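Local coordinates for protein probable arylamine n-acetyl transferase (Mycobacterium abscessus, PDB 4GUZ) that probably transfers an acetyl group from acetyl coenzyme A to arylamine substrates, at residues M7-L19 and V83-F97. Numbering follows the deposited sequence.
Sequences MWNGDELQLDEYL and VALFGAVLQRLGFDF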
ATOM      1  N   MET A   7      -9.441   8.473 -17.030  1.00 39.86           N
ATOM      2  CA  MET A   7      -8.909   8.891 -15.724  1.00 38.94           C
ATOM      3  C   MET A   7      -7.926   7.897 -15.080  1.00 38.23           C
ATOM      4  O   MET A   7      -6.784   8.264 -14.793  1.00 38.65           O
ATOM      5  CB  MET A   7     -10.076   9.177 -14.753  1.00 41.92           C
ATOM      6  CG  MET A   7      -9.636   9.666 -13.379  1.00 46.30           C
ATOM      7  SD  MET A   7     -10.233  11.325 -13.005  1.00 51.59           S
ATOM      8  CE  MET A   7      -8.879  12.281 -13.555  1.00 47.99           C
ATOM      9  N   TRP A   8      -8.358   6.655 -14.878  1.00 30.38           N
ATOM     10  CA  TRP A   8      -7.550   5.647 -14.209  1.00 27.86           C
ATOM     11  C   TRP A   8      -6.827   4.711 -15.184  1.00 31.20           C
ATOM     12  O   TRP A   8      -6.171   3.775 -14.738  1.00 29.84           O
ATOM     13  CB  TRP A   8      -8.446   4.849 -13.254  1.00 25.62           C
ATOM     14  CG  TRP A   8      -9.048   5.723 -12.193  1.00 25.83           C
ATOM     15  CD1 TRP A   8     -10.262   6.336 -12.233  1.00 28.91           C
ATOM     16  CD2 TRP A   8      -8.418   6.157 -10.978  1.00 25.31           C
ATOM     17  NE1 TRP A   8     -10.446   7.101 -11.101  1.00 28.18           N
ATOM     18  CE2 TRP A   8      -9.335   6.999 -10.308  1.00 28.94           C
ATOM     19  CE3 TRP A   8      -7.190   5.874 -10.362  1.00 26.41           C
ATOM     20  CZ2 TRP A   8      -9.051   7.582  -9.065  1.00 27.76           C
ATOM     21  CZ3 TRP A   8      -6.918   6.434  -9.120  1.00 27.41           C
ATOM     22  CH2 TRP A   8      -7.841   7.275  -8.485  1.00 27.89           C
ATOM     23  N   ASN A   9      -6.927   4.973 -16.499  1.00 27.58           N
ATOM     24  CA  ASN A   9      -6.306   4.182 -17.576  1.00 27.20           C
ATOM     25  C   ASN A   9      -6.599   2.678 -17.488  1.00 30.93           C
ATOM     26  O   ASN A   9      -5.695   1.854 -17.681  1.00 30.79           O
ATOM     27  CB  ASN A   9      -4.804   4.436 -17.646  1.00 28.18           C
ATOM     28  CG  ASN A   9      -4.475   5.657 -18.447  1.00 56.37           C
ATOM     29  OD1 ASN A   9      -4.509   5.640 -19.684  1.00 61.46           O
ATOM     30  ND2 ASN A   9      -4.189   6.750 -17.761  1.00 42.74           N
ATOM     31  N   GLY A  10      -7.871   2.340 -17.270  1.00 29.45           N
ATOM     32  CA  GLY A  10      -8.340   0.956 -17.207  1.00 30.54           C
ATOM     33  C   GLY A  10      -8.014   0.138 -18.452  1.00 37.08           C
ATOM     34  O   GLY A  10      -7.597  -1.024 -18.354  1.00 35.41           O
ATOM     35  N   ASP A  11      -8.151   0.765 -19.633  1.00 35.48           N
ATOM     36  CA  ASP A  11      -7.920   0.143 -20.937  1.00 35.85           C
ATOM     37  C   ASP A  11      -6.461  -0.258 -21.178  1.00 37.84           C
ATOM     38  O   ASP A  11      -6.223  -1.176 -21.960  1.00 38.44           O
ATOM     39  CB  ASP A  11      -8.393   1.085 -22.060  1.00 38.13           C
ATOM     40  CG  ASP A  11      -9.903   1.144 -22.231  1.00 54.12           C
ATOM     41  OD1 ASP A  11     -10.605   0.258 -21.680  1.00 54.72           O
ATOM     42  OD2 ASP A  11     -10.384   2.048 -22.955  1.00 63.59           O
ATOM     43  N   GLU A  12      -5.497   0.402 -20.515  1.00 32.92           N
ATOM     44  CA  GLU A  12      -4.065   0.101 -20.682  1.00 32.26           C
ATOM     45  C   GLU A  12      -3.613  -1.076 -19.797  1.00 33.01           C
ATOM     46  O   GLU A  12      -2.491  -1.563 -19.940  1.00 31.76           O
ATOM     47  CB  GLU A  12      -3.206   1.334 -20.391  1.00 33.84           C
ATOM     48  CG  GLU A  12      -3.315   2.416 -21.450  1.00 45.62           C
ATOM     49  CD  GLU A  12      -2.197   3.436 -21.404  1.00 79.77           C
ATOM     50  OE1 GLU A  12      -1.558   3.654 -22.460  1.00 83.84           O
ATOM     51  OE2 GLU A  12      -1.946   4.004 -20.316  1.00 77.21           O
ATOM     52  N   LEU A  13      -4.481  -1.515 -18.880  1.00 27.56           N
ATOM     53  CA  LEU A  13      -4.172  -2.626 -17.996  1.00 25.98           C
ATOM     54  C   LEU A  13      -4.320  -3.963 -18.718  1.00 30.29           C
ATOM     55  O   LEU A  13      -5.276  -4.165 -19.478  1.00 28.01           O
ATOM     56  CB  LEU A  13      -5.098  -2.593 -16.759  1.00 25.06           C
ATOM     57  CG  LEU A  13      -4.990  -3.774 -15.773  1.00 28.25           C
ATOM     58  CD1 LEU A  13      -3.864  -3.559 -14.777  1.00 27.56           C
ATOM     59  CD2 LEU A  13      -6.292  -4.004 -15.073  1.00 27.98           C
ATOM     60  N   GLN A  14      -3.392  -4.892 -18.428  1.00 28.48           N
ATOM     61  CA  GLN A  14      -3.457  -6.273 -18.899  1.00 28.44           C
ATOM     62  C   GLN A  14      -4.301  -7.005 -17.854  1.00 31.84           C
ATOM     63  O   GLN A  14      -3.758  -7.567 -16.902  1.00 31.65           O
ATOM     64  CB  GLN A  14      -2.032  -6.867 -19.064  1.00 30.24           C
ATOM     65  CG  GLN A  14      -1.215  -6.283 -20.223  1.00 43.45           C
ATOM     66  CD  GLN A  14      -1.884  -6.428 -21.570  1.00 66.11           C
ATOM     67  OE1 GLN A  14      -2.305  -7.518 -21.979  1.00 65.22           O
ATOM     68  NE2 GLN A  14      -2.013  -5.319 -22.277  1.00 54.19           N
ATOM     69  N   LEU A  15      -5.638  -6.905 -17.988  1.00 28.45           N
ATOM     70  CA  LEU A  15      -6.628  -7.423 -17.041  1.00 29.02           C
ATOM     71  C   LEU A  15      -6.447  -8.898 -16.677  1.00 33.64           C
ATOM     72  O   LEU A  15      -6.400  -9.184 -15.480  1.00 33.34           O
ATOM     73  CB  LEU A  15      -8.070  -7.183 -17.541  1.00 29.36           C
ATOM     74  CG  LEU A  15      -9.216  -7.574 -16.583  1.00 34.00           C
ATOM     75  CD1 LEU A  15      -9.263  -6.657 -15.359  1.00 33.58           C
ATOM     76  CD2 LEU A  15     -10.552  -7.538 -17.298  1.00 35.87           C
ATOM     77  N   ASP A  16      -6.336  -9.827 -17.672  1.00 29.97           N
ATOM     78  CA  ASP A  16      -6.196 -11.272 -17.400  1.00 29.17           C
ATOM     79  C   ASP A  16      -4.892 -11.584 -16.693  1.00 30.30           C
ATOM     80  O   ASP A  16      -4.864 -12.435 -15.810  1.00 28.36           O
ATOM     81  CB  ASP A  16      -6.280 -12.108 -18.696  1.00 32.09           C
ATOM     82  CG  ASP A  16      -7.626 -12.083 -19.402  1.00 45.73           C
ATOM     83  OD1 ASP A  16      -8.664 -11.973 -18.707  1.00 46.17           O
ATOM     84  OD2 ASP A  16      -7.643 -12.225 -20.647  1.00 52.72           O
ATOM     85  N   GLU A  17      -3.812 -10.905 -17.096  1.00 27.72           N
ATOM     86  CA  GLU A  17      -2.475 -11.071 -16.527  1.00 27.95           C
ATOM     87  C   GLU A  17      -2.454 -10.652 -15.050  1.00 29.89           C
ATOM     88  O   GLU A  17      -1.870 -11.347 -14.217  1.00 27.09           O
ATOM     89  CB  GLU A  17      -1.476 -10.245 -17.325  1.00 29.46           C
ATOM     90  CG  GLU A  17      -0.039 -10.658 -17.089  1.00 35.32           C
ATOM     91  CD  GLU A  17       1.006  -9.734 -17.676  1.00 48.30           C
ATOM     92  OE1 GLU A  17       0.684  -8.922 -18.576  1.00 34.67           O
ATOM     93  OE2 GLU A  17       2.172  -9.853 -17.244  1.00 45.73           O
ATOM     94  N   TYR A  18      -3.097  -9.519 -14.740  1.00 27.20           N
ATOM     95  CA  TYR A  18      -3.169  -9.018 -13.371  1.00 25.72           C
ATOM     96  C   TYR A  18      -3.939 -10.007 -12.502  1.00 28.74           C
ATOM     97  O   TYR A  18      -3.477 -10.326 -11.406  1.00 28.15           O
ATOM     98  CB  TYR A  18      -3.809  -7.604 -13.316  1.00 24.75           C
ATOM     99  CG  TYR A  18      -4.145  -7.169 -11.899  1.00 23.60           C
ATOM    100  CD1 TYR A  18      -3.219  -6.476 -11.124  1.00 24.62           C
ATOM    101  CD2 TYR A  18      -5.356  -7.525 -11.309  1.00 23.90           C
ATOM    102  CE1 TYR A  18      -3.496  -6.135  -9.802  1.00 25.07           C
ATOM    103  CE2 TYR A  18      -5.631  -7.217  -9.978  1.00 24.88           C
ATOM    104  CZ  TYR A  18      -4.709  -6.490  -9.241  1.00 28.87           C
ATOM    105  OH  TYR A  18      -4.978  -6.165  -7.939  1.00 29.69           O
ATOM    106  N   LEU A  19      -5.109 -10.482 -12.981  1.00 25.76           N
ATOM    107  CA  LEU A  19      -5.967 -11.382 -12.202  1.00 25.83           C
ATOM    108  C   LEU A  19      -5.307 -12.736 -11.957  1.00 30.19           C
ATOM    109  O   LEU A  19      -5.471 -13.293 -10.875  1.00 29.75           O
ATOM    110  CB  LEU A  19      -7.347 -11.556 -12.850  1.00 26.29           C
ATOM    111  CG  LEU A  19      -8.178 -10.263 -12.964  1.00 31.10           C
ATOM    112  CD1 LEU A  19      -9.430 -10.478 -13.833  1.00 30.88           C
ATOM    113  CD2 LEU A  19      -8.577  -9.724 -11.596  1.00 31.92           C
ATOM    114  N   VAL A  83      -2.057   1.833  -5.815  1.00 17.61           N
ATOM    115  CA  VAL A  83      -3.347   2.513  -6.079  1.00 18.68           C
ATOM    116  C   VAL A  83      -3.553   2.693  -7.611  1.00 23.53           C
ATOM    117  O   VAL A  83      -4.669   2.468  -8.089  1.00 22.71           O
ATOM    118  CB  VAL A  83      -3.506   3.832  -5.280  1.00 22.91           C
ATOM    119  CG1 VAL A  83      -4.603   4.727  -5.858  1.00 23.00           C
ATOM    120  CG2 VAL A  83      -3.809   3.525  -3.821  1.00 22.39           C
ATOM    121  N   ALA A  84      -2.487   3.012  -8.381  1.00 21.83           N
ATOM    122  CA  ALA A  84      -2.614   3.135  -9.847  1.00 21.14           C
ATOM    123  C   ALA A  84      -3.121   1.810 -10.431  1.00 23.85           C
ATOM    124  O   ALA A  84      -4.100   1.804 -11.171  1.00 21.44           O
ATOM    125  CB  ALA A  84      -1.273   3.522 -10.479  1.00 21.75           C
ATOM    126  N   LEU A  85      -2.517   0.681 -10.013  1.00 19.90           N
ATOM    127  CA  LEU A  85      -2.886  -0.633 -10.489  1.00 20.56           C
ATOM    128  C   LEU A  85      -4.271  -1.032 -10.041  1.00 21.75           C
ATOM    129  O   LEU A  85      -5.056  -1.506 -10.858  1.00 21.07           O
ATOM    130  CB  LEU A  85      -1.858  -1.674 -10.016  1.00 21.02           C
ATOM    131  CG  LEU A  85      -1.702  -2.934 -10.858  1.00 27.17           C
ATOM    132  CD1 LEU A  85      -1.205  -2.600 -12.269  1.00 27.98           C
ATOM    133  CD2 LEU A  85      -0.678  -3.859 -10.222  1.00 26.09           C
ATOM    134  N   PHE A  86      -4.593  -0.828  -8.757  1.00 16.88           N
ATOM    135  CA  PHE A  86      -5.888  -1.247  -8.240  1.00 16.06           C
ATOM    136  C   PHE A  86      -6.991  -0.395  -8.813  1.00 20.52           C
ATOM    137  O   PHE A  86      -8.033  -0.945  -9.175  1.00 20.99           O
ATOM    138  CB  PHE A  86      -5.907  -1.241  -6.708  1.00 16.70           C
ATOM    139  CG  PHE A  86      -6.959  -2.140  -6.092  1.00 17.14           C
ATOM    140  CD1 PHE A  86      -6.777  -3.518  -6.044  1.00 20.09           C
ATOM    141  CD2 PHE A  86      -8.088  -1.601  -5.478  1.00 18.65           C
ATOM    142  CE1 PHE A  86      -7.755  -4.350  -5.479  1.00 21.52           C
ATOM    143  CE2 PHE A  86      -9.060  -2.432  -4.902  1.00 20.79           C
ATOM    144  CZ  PHE A  86      -8.874  -3.802  -4.890  1.00 19.43           C
ATOM    145  N   GLY A  87      -6.723   0.907  -8.976  1.00 17.55           N
ATOM    146  CA  GLY A  87      -7.644   1.862  -9.578  1.00 18.42           C
ATOM    147  C   GLY A  87      -7.978   1.479 -10.999  1.00 22.79           C
ATOM    148  O   GLY A  87      -9.146   1.523 -11.401  1.00 22.28           O
ATOM    149  N   ALA A  88      -6.955   1.033 -11.750  1.00 20.13           N
ATOM    150  CA  ALA A  88      -7.118   0.574 -13.134  1.00 20.07           C
ATOM    151  C   ALA A  88      -7.987  -0.667 -13.184  1.00 25.40           C
ATOM    152  O   ALA A  88      -8.837  -0.756 -14.064  1.00 25.37           O
ATOM    153  CB  ALA A  88      -5.768   0.289 -13.765  1.00 20.22           C
ATOM    154  N   VAL A  89      -7.796  -1.609 -12.235  1.00 23.39           N
ATOM    155  CA  VAL A  89      -8.591  -2.850 -12.155  1.00 23.43           C
ATOM    156  C   VAL A  89     -10.044  -2.505 -11.839  1.00 27.17           C
ATOM    157  O   VAL A  89     -10.933  -3.006 -12.524  1.00 28.00           O
ATOM    158  CB  VAL A  89      -8.039  -3.902 -11.149  1.00 28.03           C
ATOM    159  CG1 VAL A  89      -8.833  -5.207 -11.220  1.00 27.86           C
ATOM    160  CG2 VAL A  89      -6.569  -4.187 -11.398  1.00 28.46           C
ATOM    161  N   LEU A  90     -10.290  -1.646 -10.809  1.00 23.24           N
ATOM    162  CA  LEU A  90     -11.650  -1.272 -10.398  1.00 22.78           C
ATOM    163  C   LEU A  90     -12.421  -0.654 -11.577  1.00 26.39           C
ATOM    164  O   LEU A  90     -13.600  -0.978 -11.783  1.00 25.48           O
ATOM    165  CB  LEU A  90     -11.622  -0.305  -9.196  1.00 22.07           C
ATOM    166  CG  LEU A  90     -11.117  -0.877  -7.855  1.00 25.20           C
ATOM    167  CD1 LEU A  90     -11.113   0.193  -6.763  1.00 23.74           C
ATOM    168  CD2 LEU A  90     -11.896  -2.123  -7.422  1.00 27.01           C
ATOM    169  N   GLN A  91     -11.728   0.172 -12.373  1.00 22.83           N
ATOM    170  CA  GLN A  91     -12.265   0.840 -13.563  1.00 24.17           C
ATOM    171  C   GLN A  91     -12.670  -0.177 -14.636  1.00 29.79           C
ATOM    172  O   GLN A  91     -13.764  -0.055 -15.200  1.00 28.98           O
ATOM    173  CB  GLN A  91     -11.215   1.820 -14.117  1.00 26.28           C
ATOM    174  CG  GLN A  91     -11.610   2.588 -15.388  1.00 46.47           C
ATOM    175  CD  GLN A  91     -12.773   3.525 -15.191  1.00 70.45           C
ATOM    176  OE1 GLN A  91     -13.845   3.343 -15.778  1.00 68.28           O
ATOM    177  NE2 GLN A  91     -12.592   4.545 -14.357  1.00 63.07           N
ATOM    178  N   ARG A  92     -11.798  -1.171 -14.923  1.00 27.69           N
ATOM    179  CA  ARG A  92     -12.067  -2.191 -15.941  1.00 27.20           C
ATOM    180  C   ARG A  92     -13.212  -3.106 -15.573  1.00 32.96           C
ATOM    181  O   ARG A  92     -13.913  -3.580 -16.462  1.00 32.69           O
ATOM    182  CB  ARG A  92     -10.832  -3.059 -16.193  1.00 25.95           C
ATOM    183  CG  ARG A  92      -9.945  -2.511 -17.267  1.00 38.08           C
ATOM    184  CD  ARG A  92     -10.543  -2.573 -18.676  1.00 36.21           C
ATOM    185  NE  ARG A  92     -10.355  -3.881 -19.304  1.00 35.13           N
ATOM    186  CZ  ARG A  92      -9.199  -4.319 -19.794  1.00 45.00           C
ATOM    187  NH1 ARG A  92      -8.104  -3.572 -19.707  1.00 25.88           N
ATOM    188  NH2 ARG A  92      -9.123  -5.516 -20.353  1.00 37.94           N
ATOM    189  N   LEU A  93     -13.386  -3.388 -14.275  1.00 29.24           N
ATOM    190  CA  LEU A  93     -14.425  -4.307 -13.828  1.00 28.52           C
ATOM    191  C   LEU A  93     -15.777  -3.599 -13.587  1.00 33.11           C
ATOM    192  O   LEU A  93     -16.762  -4.253 -13.246  1.00 33.56           O
ATOM    193  CB  LEU A  93     -13.965  -5.094 -12.594  1.00 28.23           C
ATOM    194  CG  LEU A  93     -12.763  -6.048 -12.777  1.00 31.90           C
ATOM    195  CD1 LEU A  93     -12.700  -7.020 -11.635  1.00 32.17           C
ATOM    196  CD2 LEU A  93     -12.848  -6.833 -14.103  1.00 32.73           C
ATOM    197  N   GLY A  94     -15.816  -2.293 -13.820  1.00 30.04           N
ATOM    198  CA  GLY A  94     -17.030  -1.487 -13.724  1.00 29.90           C
ATOM    199  C   GLY A  94     -17.520  -1.122 -12.338  1.00 32.22           C
ATOM    200  O   GLY A  94     -18.733  -0.996 -12.137  1.00 32.36           O
ATOM    201  N   PHE A  95     -16.594  -0.953 -11.362  1.00 25.67           N
ATOM    202  CA  PHE A  95     -16.978  -0.512 -10.015  1.00 23.00           C
ATOM    203  C   PHE A  95     -17.142   1.002  -9.989  1.00 26.28           C
ATOM    204  O   PHE A  95     -16.494   1.697 -10.775  1.00 25.44           O
ATOM    205  CB  PHE A  95     -15.913  -0.926  -8.969  1.00 23.21           C
ATOM    206  CG  PHE A  95     -15.847  -2.388  -8.598  1.00 22.33           C
ATOM    207  CD1 PHE A  95     -16.576  -2.882  -7.519  1.00 23.92           C
ATOM    208  CD2 PHE A  95     -15.024  -3.264  -9.299  1.00 22.26           C
ATOM    209  CE1 PHE A  95     -16.469  -4.223  -7.136  1.00 24.54           C
ATOM    210  CE2 PHE A  95     -14.932  -4.610  -8.932  1.00 24.07           C
ATOM    211  CZ  PHE A  95     -15.650  -5.085  -7.854  1.00 22.56           C
ATOM    212  N   ASP A  96     -18.017   1.514  -9.097  1.00 22.71           N
ATOM    213  CA  ASP A  96     -18.211   2.949  -8.846  1.00 23.61           C
ATOM    214  C   ASP A  96     -17.240   3.300  -7.719  1.00 25.64           C
ATOM    215  O   ASP A  96     -17.440   2.867  -6.585  1.00 25.41           O
ATOM    216  CB  ASP A  96     -19.680   3.251  -8.471  1.00 25.56           C
ATOM    217  CG  ASP A  96     -20.011   4.699  -8.109  1.00 35.34           C
ATOM    218  OD1 ASP A  96     -19.142   5.584  -8.310  1.00 35.97           O
ATOM    219  OD2 ASP A  96     -21.152   4.953  -7.655  1.00 38.79           O
ATOM    220  N   PHE A  97     -16.153   4.001  -8.035  1.00 22.88           N
ATOM    221  CA  PHE A  97     -15.136   4.271  -7.009  1.00 20.90           C
ATOM    222  C   PHE A  97     -14.477   5.632  -7.176  1.00 22.78           C
ATOM    223  O   PHE A  97     -14.582   6.282  -8.222  1.00 21.11           O
ATOM    224  CB  PHE A  97     -14.052   3.159  -7.041  1.00 22.51           C
ATOM    225  CG  PHE A  97     -13.066   3.285  -8.181  1.00 24.82           C
ATOM    226  CD1 PHE A  97     -11.818   3.872  -7.983  1.00 27.84           C
ATOM    227  CD2 PHE A  97     -13.399   2.849  -9.464  1.00 27.58           C
ATOM    228  CE1 PHE A  97     -10.926   4.025  -9.043  1.00 29.06           C
ATOM    229  CE2 PHE A  97     -12.505   3.000 -10.522  1.00 30.38           C
ATOM    230  CZ  PHE A  97     -11.272   3.586 -10.304  1.00 29.06           C
TER
HETATM  231  O   HOH W   1      -5.081   3.992 -12.418  1.00 22.50           O
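G10 CA comes within 4.3 Å of A88 CA, where residues 7-14 wrap across helix 83-92; the following helix, 15-19, runs at 119° to it, their segment axes 11.2 Å apart at closest approach. R92 ties the two segments together. Its chain is bent at both chi2 and chi3, which brings the NH1 edge of the guanidinium to the backbone carbonyls of the N-terminal segment. There NH1 donates to two of them. The bond to G10 O is 2.9 Å long, fairly straight at 161°, and close to the guanidinium plane. The bond to L13 O, also 2.9 Å, is more bent. G10 O accepts L13 N as well, which arrives from the opposite face of its carbonyl plane. L15 CB lies over one guanidinium face, towards its rim.

In the arylamine N-acetyltransferase fold, this contact lays the N-terminal arm and its helix on the helix that starts at C79. C79 forms with H116 and D131 a Cys-His-Asp arrangement consistent with the family's catalytic triad; the V83 side chain lies near these residues without touching them.

Y18 turns one ring face to V89 CG2, a CH-pi contact 3.5 Å from the ring centroid. L85 CD2 meets the ring edge at CE1. The Y18 hydroxyl touches the edge of the F86 ring and hydrogen-bonds to H42 of helix 32-45. L13 spreads its two methyl groups, CD1 to L85 and CD2 to V89.

W8 lies on the other flank of helix 83-92, against G87, Q91 and F97. The edge of F97 points at its indole face, planes at 50°, with F97 CZ 3.5 Å from W8 CD1. Q91 NE2 lies at the indole edge. A water donates to both W8 O and A84 O, bridging the arm to the helix backbone.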